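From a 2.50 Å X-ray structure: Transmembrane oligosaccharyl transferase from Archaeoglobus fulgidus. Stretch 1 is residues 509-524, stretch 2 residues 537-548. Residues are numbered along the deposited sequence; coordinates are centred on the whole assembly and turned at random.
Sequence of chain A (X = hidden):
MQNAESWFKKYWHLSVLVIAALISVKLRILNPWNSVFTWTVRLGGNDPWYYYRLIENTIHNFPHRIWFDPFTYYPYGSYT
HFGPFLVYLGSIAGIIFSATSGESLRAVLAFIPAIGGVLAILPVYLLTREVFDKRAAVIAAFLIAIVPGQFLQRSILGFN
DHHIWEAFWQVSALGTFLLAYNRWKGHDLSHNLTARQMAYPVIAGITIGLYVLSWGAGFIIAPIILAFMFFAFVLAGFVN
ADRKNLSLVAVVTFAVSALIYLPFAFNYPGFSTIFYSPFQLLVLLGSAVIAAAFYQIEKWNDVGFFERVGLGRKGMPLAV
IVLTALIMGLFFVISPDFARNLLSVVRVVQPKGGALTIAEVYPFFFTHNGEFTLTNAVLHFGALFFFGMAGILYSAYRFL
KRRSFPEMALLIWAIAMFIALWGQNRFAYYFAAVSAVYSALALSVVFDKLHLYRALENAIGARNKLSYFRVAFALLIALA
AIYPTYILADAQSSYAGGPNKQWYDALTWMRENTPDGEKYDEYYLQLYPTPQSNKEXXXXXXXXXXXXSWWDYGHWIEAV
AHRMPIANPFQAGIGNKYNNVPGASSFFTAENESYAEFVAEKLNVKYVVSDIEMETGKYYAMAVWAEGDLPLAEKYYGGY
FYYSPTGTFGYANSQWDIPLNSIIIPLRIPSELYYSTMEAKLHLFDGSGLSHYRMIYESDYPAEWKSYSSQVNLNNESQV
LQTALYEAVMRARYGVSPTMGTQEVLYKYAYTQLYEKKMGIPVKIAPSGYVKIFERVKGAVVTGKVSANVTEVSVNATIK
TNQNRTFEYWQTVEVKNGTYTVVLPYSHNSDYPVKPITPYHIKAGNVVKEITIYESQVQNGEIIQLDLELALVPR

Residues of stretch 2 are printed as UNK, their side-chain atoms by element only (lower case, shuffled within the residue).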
ATOM      1  N   TRP A 509       0.344  16.773 -15.223  1.00 35.87           N
ATOM      2  CA  TRP A 509       0.618  18.203 -15.325  1.00 37.69           C
ATOM      3  C   TRP A 509       2.010  18.519 -14.779  1.00 39.81           C
ATOM      4  O   TRP A 509       2.796  19.215 -15.419  1.00 39.66           O
ATOM      5  CB  TRP A 509      -0.431  19.024 -14.568  1.00 35.11           C
ATOM      6  CG  TRP A 509      -0.183  20.505 -14.679  1.00 38.94           C
ATOM      7  CD1 TRP A 509      -0.651  21.348 -15.658  1.00 38.29           C
ATOM      8  CD2 TRP A 509       0.616  21.322 -13.794  1.00 38.24           C
ATOM      9  NE1 TRP A 509      -0.195  22.627 -15.432  1.00 36.06           N
ATOM     10  CE2 TRP A 509       0.582  22.644 -14.302  1.00 36.05           C
ATOM     11  CE3 TRP A 509       1.360  21.059 -12.633  1.00 34.64           C
ATOM     12  CZ2 TRP A 509       1.256  23.710 -13.679  1.00 35.99           C
ATOM     13  CZ3 TRP A 509       2.027  22.116 -12.007  1.00 36.79           C
ATOM     14  CH2 TRP A 509       1.969  23.428 -12.532  1.00 40.58           C
ATOM     15  N   MET A 510       2.299  18.003 -13.587  1.00 39.09           N
ATOM     16  CA  MET A 510       3.581  18.222 -12.935  1.00 41.16           C
ATOM     17  C   MET A 510       4.739  17.786 -13.820  1.00 38.94           C
ATOM     18  O   MET A 510       5.731  18.511 -13.959  1.00 37.35           O
ATOM     19  CB  MET A 510       3.646  17.508 -11.569  1.00 35.64           C
ATOM     20  CG  MET A 510       5.024  17.597 -10.922  1.00 30.77           C
ATOM     21  SD  MET A 510       5.085  16.986  -9.234  1.00 38.91           S
ATOM     22  CE  MET A 510       4.357  18.329  -8.301  1.00 28.05           C
ATOM     23  N   ARG A 511       4.593  16.617 -14.443  1.00 35.31           N
ATOM     24  CA  ARG A 511       5.646  16.067 -15.306  1.00 37.80           C
ATOM     25  C   ARG A 511       6.004  17.030 -16.429  1.00 37.23           C
ATOM     26  O   ARG A 511       7.161  17.115 -16.850  1.00 39.22           O
ATOM     27  CB  ARG A 511       5.210  14.714 -15.887  1.00 30.58           C
ATOM     28  CG  ARG A 511       6.154  14.142 -16.967  1.00 28.14           C
ATOM     29  CD  ARG A 511       5.753  12.716 -17.359  1.00 28.70           C
ATOM     30  NE  ARG A 511       6.640  12.096 -18.347  1.00 32.34           N
ATOM     31  CZ  ARG A 511       6.539  10.838 -18.777  1.00 34.15           C
ATOM     32  NH1 ARG A 511       5.590  10.052 -18.307  1.00 31.48           N
ATOM     33  NH2 ARG A 511       7.404  10.372 -19.664  1.00 34.78           N
ATOM     34  N   GLU A 512       5.002  17.773 -16.881  1.00 31.65           N
ATOM     35  CA  GLU A 512       5.134  18.614 -18.062  1.00 43.56           C
ATOM     36  C   GLU A 512       5.526  20.052 -17.727  1.00 42.44           C
ATOM     37  O   GLU A 512       6.134  20.734 -18.536  1.00 45.99           O
ATOM     38  CB  GLU A 512       3.828  18.579 -18.875  1.00 55.31           C
ATOM     39  CG  GLU A 512       3.844  19.406 -20.169  1.00 72.15           C
ATOM     40  CD  GLU A 512       4.784  18.850 -21.241  1.00 85.19           C
ATOM     41  OE1 GLU A 512       5.170  17.659 -21.154  1.00 91.45           O
ATOM     42  OE2 GLU A 512       5.132  19.609 -22.174  1.00 86.41           O
ATOM     43  N   ASN A 513       5.219  20.498 -16.517  1.00 36.65           N
ATOM     44  CA  ASN A 513       5.284  21.931 -16.221  1.00 33.48           C
ATOM     45  C   ASN A 513       6.265  22.341 -15.124  1.00 31.75           C
ATOM     46  O   ASN A 513       6.346  23.509 -14.777  1.00 42.75           O
ATOM     47  CB  ASN A 513       3.870  22.479 -15.922  1.00 35.50           C
ATOM     48  CG  ASN A 513       2.944  22.380 -17.133  1.00 42.86           C
ATOM     49  OD1 ASN A 513       2.950  23.255 -18.000  1.00 51.02           O
ATOM     50  ND2 ASN A 513       2.169  21.299 -17.212  1.00 34.81           N
ATOM     51  N   THR A 514       6.994  21.377 -14.571  1.00 32.02           N
ATOM     52  CA  THR A 514       8.064  21.671 -13.624  1.00 31.49           C
ATOM     53  C   THR A 514       9.387  21.428 -14.345  1.00 35.00           C
ATOM     54  O   THR A 514       9.414  20.694 -15.325  1.00 37.22           O
ATOM     55  CB  THR A 514       7.896  20.861 -12.323  1.00 29.33           C
ATOM     56  OG1 THR A 514       7.937  19.467 -12.629  1.00 24.25           O
ATOM     57  CG2 THR A 514       6.553  21.209 -11.671  1.00 30.73           C
ATOM     58  N   PRO A 515      10.478  22.069 -13.888  1.00 39.54           N
ATOM     59  CA  PRO A 515      11.705  22.094 -14.704  1.00 40.24           C
ATOM     60  C   PRO A 515      12.492  20.795 -14.755  1.00 39.12           C
ATOM     61  O   PRO A 515      12.322  19.937 -13.884  1.00 34.90           O
ATOM     62  CB  PRO A 515      12.559  23.187 -14.038  1.00 38.73           C
ATOM     63  CG  PRO A 515      11.996  23.362 -12.670  1.00 37.32           C
ATOM     64  CD  PRO A 515      10.548  22.992 -12.738  1.00 38.69           C
ATOM     65  N   ASP A 516      13.339  20.684 -15.781  1.00 38.76           N
ATOM     66  CA  ASP A 516      14.273  19.574 -15.972  1.00 29.82           C
ATOM     67  C   ASP A 516      13.622  18.230 -16.345  1.00 36.60           C
ATOM     68  O   ASP A 516      14.173  17.156 -16.051  1.00 40.16           O
ATOM     69  CB  ASP A 516      15.189  19.421 -14.744  1.00 33.15           C
ATOM     70  CG  ASP A 516      15.912  20.700 -14.390  1.00 48.96           C
ATOM     71  OD1 ASP A 516      16.605  21.247 -15.273  1.00 65.67           O
ATOM     72  OD2 ASP A 516      15.772  21.165 -13.237  1.00 55.56           O
ATOM     73  N   GLY A 517      12.471  18.285 -17.017  1.00 33.33           N
ATOM     74  CA  GLY A 517      11.718  17.079 -17.347  1.00 28.14           C
ATOM     75  C   GLY A 517      12.491  16.052 -18.145  1.00 32.39           C
ATOM     76  O   GLY A 517      12.384  14.842 -17.902  1.00 40.06           O
ATOM     77  N   GLU A 518      13.292  16.526 -19.094  1.00 39.33           N
ATOM     78  CA  GLU A 518      14.098  15.626 -19.922  1.00 44.43           C
ATOM     79  C   GLU A 518      15.102  14.813 -19.080  1.00 44.95           C
ATOM     80  O   GLU A 518      15.273  13.602 -19.282  1.00 49.38           O
ATOM     81  CB  GLU A 518      14.818  16.415 -21.018  1.00 50.57           C
ATOM     82  CG  GLU A 518      15.013  15.636 -22.317  1.00 69.72           C
ATOM     83  CD  GLU A 518      15.656  16.465 -23.436  1.00 84.81           C
ATOM     84  OE1 GLU A 518      15.403  16.156 -24.623  1.00 91.83           O
ATOM     85  OE2 GLU A 518      16.424  17.406 -23.132  1.00 87.24           O
ATOM     86  N   LYS A 519      15.756  15.470 -18.126  1.00 39.49           N
ATOM     87  CA  LYS A 519      16.706  14.768 -17.269  1.00 42.04           C
ATOM     88  C   LYS A 519      16.016  13.705 -16.422  1.00 37.46           C
ATOM     89  O   LYS A 519      16.470  12.544 -16.361  1.00 37.77           O
ATOM     90  CB  LYS A 519      17.516  15.756 -16.408  1.00 44.77           C
ATOM     91  CG  LYS A 519      18.379  16.716 -17.231  1.00 45.42           C
ATOM     92  CD  LYS A 519      19.366  17.497 -16.382  1.00 49.67           C
ATOM     93  CE  LYS A 519      20.054  18.594 -17.190  1.00 52.79           C
ATOM     94  NZ  LYS A 519      19.069  19.634 -17.590  1.00 64.41           N
ATOM     95  N   TYR A 520      14.909  14.098 -15.794  1.00 30.65           N
ATOM     96  CA  TYR A 520      14.100  13.157 -15.025  1.00 30.04           C
ATOM     97  C   TYR A 520      13.715  11.955 -15.889  1.00 34.90           C
ATOM     98  O   TYR A 520      13.825  10.816 -15.439  1.00 36.41           O
ATOM     99  CB  TYR A 520      12.871  13.860 -14.418  1.00 31.92           C
ATOM    100  CG  TYR A 520      13.255  14.778 -13.278  1.00 30.22           C
ATOM    101  CD1 TYR A 520      13.736  14.254 -12.083  1.00 32.61           C
ATOM    102  CD2 TYR A 520      13.161  16.154 -13.398  1.00 26.64           C
ATOM    103  CE1 TYR A 520      14.104  15.074 -11.028  1.00 30.13           C
ATOM    104  CE2 TYR A 520      13.532  16.999 -12.342  1.00 27.93           C
ATOM    105  CZ  TYR A 520      14.005  16.444 -11.169  1.00 32.45           C
ATOM    106  OH  TYR A 520      14.378  17.255 -10.122  1.00 34.41           O
ATOM    107  N   ASP A 521      13.302  12.196 -17.136  1.00 33.02           N
ATOM    108  CA  ASP A 521      12.952  11.085 -18.033  1.00 30.35           C
ATOM    109  C   ASP A 521      14.116  10.156 -18.362  1.00 35.77           C
ATOM    110  O   ASP A 521      13.944   8.938 -18.344  1.00 42.05           O
ATOM    111  CB  ASP A 521      12.239  11.581 -19.301  1.00 26.94           C
ATOM    112  CG  ASP A 521      10.806  12.071 -19.024  1.00 39.15           C
ATOM    113  OD1 ASP A 521      10.147  12.531 -19.974  1.00 44.52           O
ATOM    114  OD2 ASP A 521      10.334  11.985 -17.874  1.00 41.65           O
ATOM    115  N   GLU A 522      15.300  10.706 -18.638  1.00 39.12           N
ATOM    116  CA  GLU A 522      16.488   9.850 -18.855  1.00 38.17           C
ATOM    117  C   GLU A 522      16.827   9.062 -17.604  1.00 34.70           C
ATOM    118  O   GLU A 522      17.081   7.859 -17.659  1.00 38.67           O
ATOM    119  CB  GLU A 522      17.742  10.670 -19.167  1.00 43.51           C
ATOM    120  CG  GLU A 522      17.658  11.649 -20.292  1.00 59.60           C
ATOM    121  CD  GLU A 522      18.754  12.685 -20.190  1.00 63.54           C
ATOM    122  OE1 GLU A 522      19.201  12.945 -19.052  1.00 66.81           O
ATOM    123  OE2 GLU A 522      19.176  13.222 -21.234  1.00 63.51           O
ATOM    124  N   TYR A 523      16.877   9.772 -16.477  1.00 32.09           N
ATOM    125  CA  TYR A 523      17.389   9.204 -15.230  1.00 36.45           C
ATOM    126  C   TYR A 523      16.472   8.079 -14.759  1.00 37.88           C
ATOM    127  O   TYR A 523      16.933   7.042 -14.290  1.00 38.39           O
ATOM    128  CB  TYR A 523      17.546  10.300 -14.154  1.00 34.56           C
ATOM    129  CG  TYR A 523      18.372   9.861 -12.969  1.00 32.54           C
ATOM    130  CD1 TYR A 523      17.906  10.032 -11.683  1.00 28.76           C
ATOM    131  CD2 TYR A 523      19.614   9.251 -13.144  1.00 31.40           C
ATOM    132  CE1 TYR A 523      18.659   9.635 -10.586  1.00 28.18           C
ATOM    133  CE2 TYR A 523      20.368   8.832 -12.063  1.00 26.93           C
ATOM    134  CZ  TYR A 523      19.889   9.035 -10.783  1.00 33.38           C
ATOM    135  OH  TYR A 523      20.622   8.626  -9.689  1.00 36.30           O
ATOM    136  N   TYR A 524      15.171   8.293 -14.926  1.00 39.48           N
ATOM    137  CA  TYR A 524      14.141   7.296 -14.646  1.00 36.40           C
ATOM    138  C   TYR A 524      14.484   5.928 -15.239  1.00 36.11           C
ATOM    139  O   TYR A 524      14.148   4.895 -14.653  1.00 28.52           O
ATOM    140  CB  TYR A 524      12.821   7.801 -15.240  1.00 40.09           C
ATOM    141  CG  TYR A 524      11.572   7.085 -14.786  1.00 35.11           C
ATOM    142  CD1 TYR A 524      10.973   6.125 -15.593  1.00 31.27           C
ATOM    143  CD2 TYR A 524      10.985   7.381 -13.558  1.00 29.97           C
ATOM    144  CE1 TYR A 524       9.829   5.475 -15.199  1.00 33.09           C
ATOM    145  CE2 TYR A 524       9.833   6.724 -13.143  1.00 28.80           C
ATOM    146  CZ  TYR A 524       9.257   5.775 -13.975  1.00 34.15           C
ATOM    147  OH  TYR A 524       8.110   5.112 -13.601  1.00 29.11           O
ATOM    148  N   UNK A 537      22.358  11.519   2.206  1.00 50.16           N
ATOM    149  CA  UNK A 537      21.758  11.909   0.919  1.00 40.67           C
ATOM    150  C   UNK A 537      22.506  11.303  -0.281  1.00 38.37           C
ATOM    151  O   UNK A 537      23.720  11.291  -0.295  1.00 35.72           O
ATOM    152  c   UNK A 537      22.641  12.683   3.075  1.00 42.73           C
ATOM    153  c   UNK A 537      21.902  13.812   2.395  1.00 36.99           C
ATOM    154  c   UNK A 537      21.900  13.434   0.919  1.00 36.57           C
ATOM    155  N   UNK A 538      21.772  10.779  -1.255  1.00 45.42           N
ATOM    156  CA  UNK A 538      22.357  10.113  -2.413  1.00 37.75           C
ATOM    157  C   UNK A 538      23.045  11.155  -3.257  1.00 35.37           C
ATOM    158  O   UNK A 538      22.671  12.322  -3.243  1.00 42.64           O
ATOM    159  c   UNK A 538      21.249   9.429  -3.228  1.00 34.70           C
ATOM    160  c   UNK A 538      21.722   9.216  -5.698  1.00 28.04           C
ATOM    161  c   UNK A 538      21.738   8.648  -4.431  1.00 27.84           C
ATOM    162  c   UNK A 538      22.150   8.496  -6.830  1.00 26.32           C
ATOM    163  c   UNK A 538      22.575   7.186  -6.699  1.00 22.02           C
ATOM    164  c   UNK A 538      22.156   7.332  -4.308  1.00 25.26           C
ATOM    165  c   UNK A 538      22.588   6.600  -5.434  1.00 26.28           C
ATOM    166  N   UNK A 539      24.040  10.732  -4.014  1.00 36.36           N
ATOM    167  CA  UNK A 539      24.797  11.654  -4.839  1.00 44.00           C
ATOM    168  C   UNK A 539      24.241  11.629  -6.265  1.00 45.35           C
ATOM    169  O   UNK A 539      24.675  10.823  -7.095  1.00 46.10           O
ATOM    170  c   UNK A 539      26.280  11.258  -4.812  1.00 46.00           C
ATOM    171  o   UNK A 539      27.042  12.197  -5.525  1.00 62.37           O
ATOM    172  N   UNK A 540      23.272  12.500  -6.544  1.00 40.64           N
ATOM    173  CA  UNK A 540      22.609  12.527  -7.851  1.00 37.23           C
ATOM    174  C   UNK A 540      23.529  13.048  -8.950  1.00 36.23           C
ATOM    175  O   UNK A 540      24.349  13.915  -8.687  1.00 38.07           O
ATOM    176  c   UNK A 540      20.301  12.740  -6.869  1.00 28.72           C
ATOM    177  c   UNK A 540      19.361  11.844  -7.367  1.00 28.36           C
ATOM    178  c   UNK A 540      19.324  12.444  -4.668  1.00 29.53           C
ATOM    179  c   UNK A 540      20.274  13.031  -5.519  1.00 26.39           C
ATOM    180  c   UNK A 540      18.409  11.257  -6.539  1.00 25.44           C
ATOM    181  c   UNK A 540      21.327  13.365  -7.777  1.00 30.85           C
ATOM    182  o   UNK A 540      17.455  10.960  -4.356  1.00 35.46           O
ATOM    183  c   UNK A 540      18.397  11.556  -5.184  1.00 33.74           C
ATOM    184  N   UNK A 541      23.385  12.513 -10.183  1.00 41.79           N
ATOM    185  CA  UNK A 541      24.232  12.830 -11.347  1.00 43.00           C
ATOM    186  C   UNK A 541      23.847  14.161 -11.952  1.00 41.85           C
ATOM    187  O   UNK A 541      24.409  14.592 -12.960  1.00 48.49           O
ATOM    188  c   UNK A 541      23.890  11.721 -12.358  1.00 40.04           C
ATOM    189  c   UNK A 541      23.060  10.723 -11.606  1.00 43.73           C
ATOM    190  c   UNK A 541      22.398  11.462 -10.502  1.00 40.97           C
ATOM    191  N   UNK A 542      22.855  14.795 -11.348  1.00 35.94           N
ATOM    192  CA  UNK A 542      22.459  16.124 -11.766  1.00 32.64           C
ATOM    193  C   UNK A 542      21.746  16.882 -10.651  1.00 33.78           C
ATOM    194  O   UNK A 542      21.333  16.335  -9.622  1.00 36.60           O
ATOM    195  c   UNK A 542      18.671  13.662 -12.295  1.00 35.41           C
ATOM    196  c   UNK A 542      19.971  14.180 -12.482  1.00 35.00           C
ATOM    197  c   UNK A 542      17.571  14.495 -12.447  1.00 35.27           C
ATOM    198  c   UNK A 542      21.587  16.080 -13.034  1.00 28.88           C
ATOM    199  c   UNK A 542      20.175  15.525 -12.810  1.00 35.05           C
ATOM    200  c   UNK A 542      19.057  16.342 -12.961  1.00 34.40           C
ATOM    201  c   UNK A 542      17.766  15.839 -12.775  1.00 39.28           C
ATOM    202  N   UNK A 543      21.632  18.165 -10.910  1.00 33.04           N
ATOM    203  CA  UNK A 543      20.920  19.135 -10.112  1.00 45.13           C
ATOM    204  C   UNK A 543      19.426  18.723  -9.905  1.00 46.40           C
ATOM    205  O   UNK A 543      18.600  18.877 -10.799  1.00 54.36           O
ATOM    206  o   UNK A 543      23.635  19.870 -12.328  1.00 67.64           O
ATOM    207  c   UNK A 543      22.627  19.903 -13.061  1.00 57.74           C
ATOM    208  o   UNK A 543      22.733  19.594 -14.282  1.00 45.08           O
ATOM    209  c   UNK A 543      21.089  20.476 -10.866  1.00 49.50           C
ATOM    210  c   UNK A 543      21.223  20.347 -12.474  1.00161.81           C
ATOM    211  N   UNK A 544      19.082  18.183  -8.734  1.00 41.85           N
ATOM    212  CA  UNK A 544      17.721  17.672  -8.491  1.00 33.98           C
ATOM    213  C   UNK A 544      16.871  18.448  -7.466  1.00 33.15           C
ATOM    214  O   UNK A 544      17.368  19.319  -6.767  1.00 38.21           O
ATOM    215  c   UNK A 544      18.338  15.293  -9.106  1.00 27.06           C
ATOM    216  c   UNK A 544      17.738  16.195  -8.035  1.00 35.77           C
ATOM    217  o   UNK A 544      18.462  16.069  -6.801  1.00 31.98           O
ATOM    218  N   UNK A 545      15.590  18.097  -7.356  1.00 32.58           N
ATOM    219  CA  UNK A 545      14.733  18.649  -6.296  1.00 35.56           C
ATOM    220  C   UNK A 545      13.707  17.618  -5.830  1.00 36.25           C
ATOM    221  O   UNK A 545      13.419  16.651  -6.545  1.00 31.98           O
ATOM    222  c   UNK A 545      13.677  20.354  -9.214  1.00 31.30           C
ATOM    223  c   UNK A 545      14.023  19.953  -6.741  1.00 34.06           C
ATOM    224  c   UNK A 545      11.243  19.042  -9.191  1.00 30.03           C
ATOM    225  c   UNK A 545      12.939  20.235 -10.393  1.00 30.97           C
ATOM    226  o   UNK A 545      10.985  19.449 -11.525  1.00 39.61           O
ATOM    227  c   UNK A 545      11.981  19.173  -8.023  1.00 30.17           C
ATOM    228  c   UNK A 545      11.722  19.575 -10.367  1.00 33.77           C
ATOM    229  c   UNK A 545      13.213  19.820  -8.016  1.00 34.04           C
ATOM    230  N   UNK A 546      13.149  17.823  -4.639  1.00 34.21           N
ATOM    231  CA  UNK A 546      12.207  16.867  -4.101  1.00 26.91           C
ATOM    232  C   UNK A 546      10.779  17.370  -4.129  1.00 35.22           C
ATOM    233  O   UNK A 546      10.508  18.582  -4.145  1.00 32.06           O
ATOM    234  N   UNK A 547       9.863  16.411  -4.131  1.00 30.35           N
ATOM    235  CA  UNK A 547       8.447  16.678  -4.115  1.00 26.01           C
ATOM    236  C   UNK A 547       7.875  16.090  -2.819  1.00 31.87           C
ATOM    237  O   UNK A 547       7.920  14.871  -2.593  1.00 30.01           O
ATOM    238  c   UNK A 547       8.396  16.579  -6.601  1.00 21.69           C
ATOM    239  c   UNK A 547       6.252  16.297  -5.297  1.00 25.16           C
ATOM    240  c   UNK A 547       7.782  16.039  -5.318  1.00 26.23           C
ATOM    241  N   UNK A 548       7.335  16.957  -1.967  1.00 26.92           N
ATOM    242  CA  UNK A 548       6.855  16.514  -0.671  1.00 28.86           C
ATOM    243  C   UNK A 548       5.325  16.381  -0.601  1.00 31.53           C
ATOM    244  O   UNK A 548       4.570  17.267  -0.992  1.00 28.36           O
ATOM    245  c   UNK A 548       7.393  17.398   0.475  1.00 25.21           C
ATOM    246  c   UNK A 548       6.740  18.764   0.471  1.00 26.48           C
ATOM    247  c   UNK A 548       8.184  17.114   2.873  1.00 27.75           C
ATOM    248  c   UNK A 548       7.179  16.700   1.818  1.00 24.27           C
TER

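Position 537 carries three side-chain carbons that close a ring onto the backbone N and lies out of reach of stretch 1; it is P537. At 538, one carbon leads to a ring of six carbons only, and a ring carbon approaches Y523 OH. This is F538, with CE2 3.2 Å from Y523 OH. Position 539 has one carbon and one oxygen, directed away from stretch 1, which identifies S539.

At 540 a single carbon bears a six-carbon ring with an oxygen attached, the mark of tyrosine. The edge of the Y540 ring meets Y523, CD2 lying 4.0 Å from Y523 CE1. Position 541 again has three carbons closed onto the backbone N, packed against the Y523 ring: P541, whose CG is 3.3 Å from Y523 CE2.

Position 542 shows one carbon and a six-carbon ring with no oxygen, set among K519, Y520 and Y523; it is F542. Its edge points toward the face of Y520, with centroids 5.3 Å apart and planes at 73°, and in a more offset manner toward the face of Y523. K519 lies along the same ring, its CD 3.6 Å from F542 CD2, and its CB makes an off-centre CH-pi contact.

Position 543 has three carbons, the third carrying two oxygens, in a poorly ordered chain whose end comes nearer to stretch 1. Two carbons followed by a carboxylate make it glutamate, E543; its OE1 is 4.1 Å from K519 CE. At 544 one carbon carries an oxygen and a carbon, hence T544, whose CA lies 3.7 Å from Y520 OH.

Position 545 has one carbon and a six-carbon ring bearing an oxygen that reaches the 514-515 turn. It is Y545: OH donates a hydrogen bond to P515 O at 2.8 Å, while the backbone N donates another to Y520 OH at 3.1 Å.

Position 546 has no side-chain atoms and is G546. Position 547 has one carbon carrying two more, facing M510; this is V547, with CG1 4.1 Å from M510 CE. At 548, four carbons fork at the first, one arm two carbons long; I548 does not reach stretch 1.

The contact is chiefly aromatic. Y520 sits between two rings, receiving the edge of F542 on its face and turning its own edge toward the face of Y545. Y523 extends the packing toward F538, Y540 and P541. The two hydrogen bonds, both donated by Y545, fasten this cluster to the turn and the second helix.

Stretch 2 537-548: PFSYPFETYGVI
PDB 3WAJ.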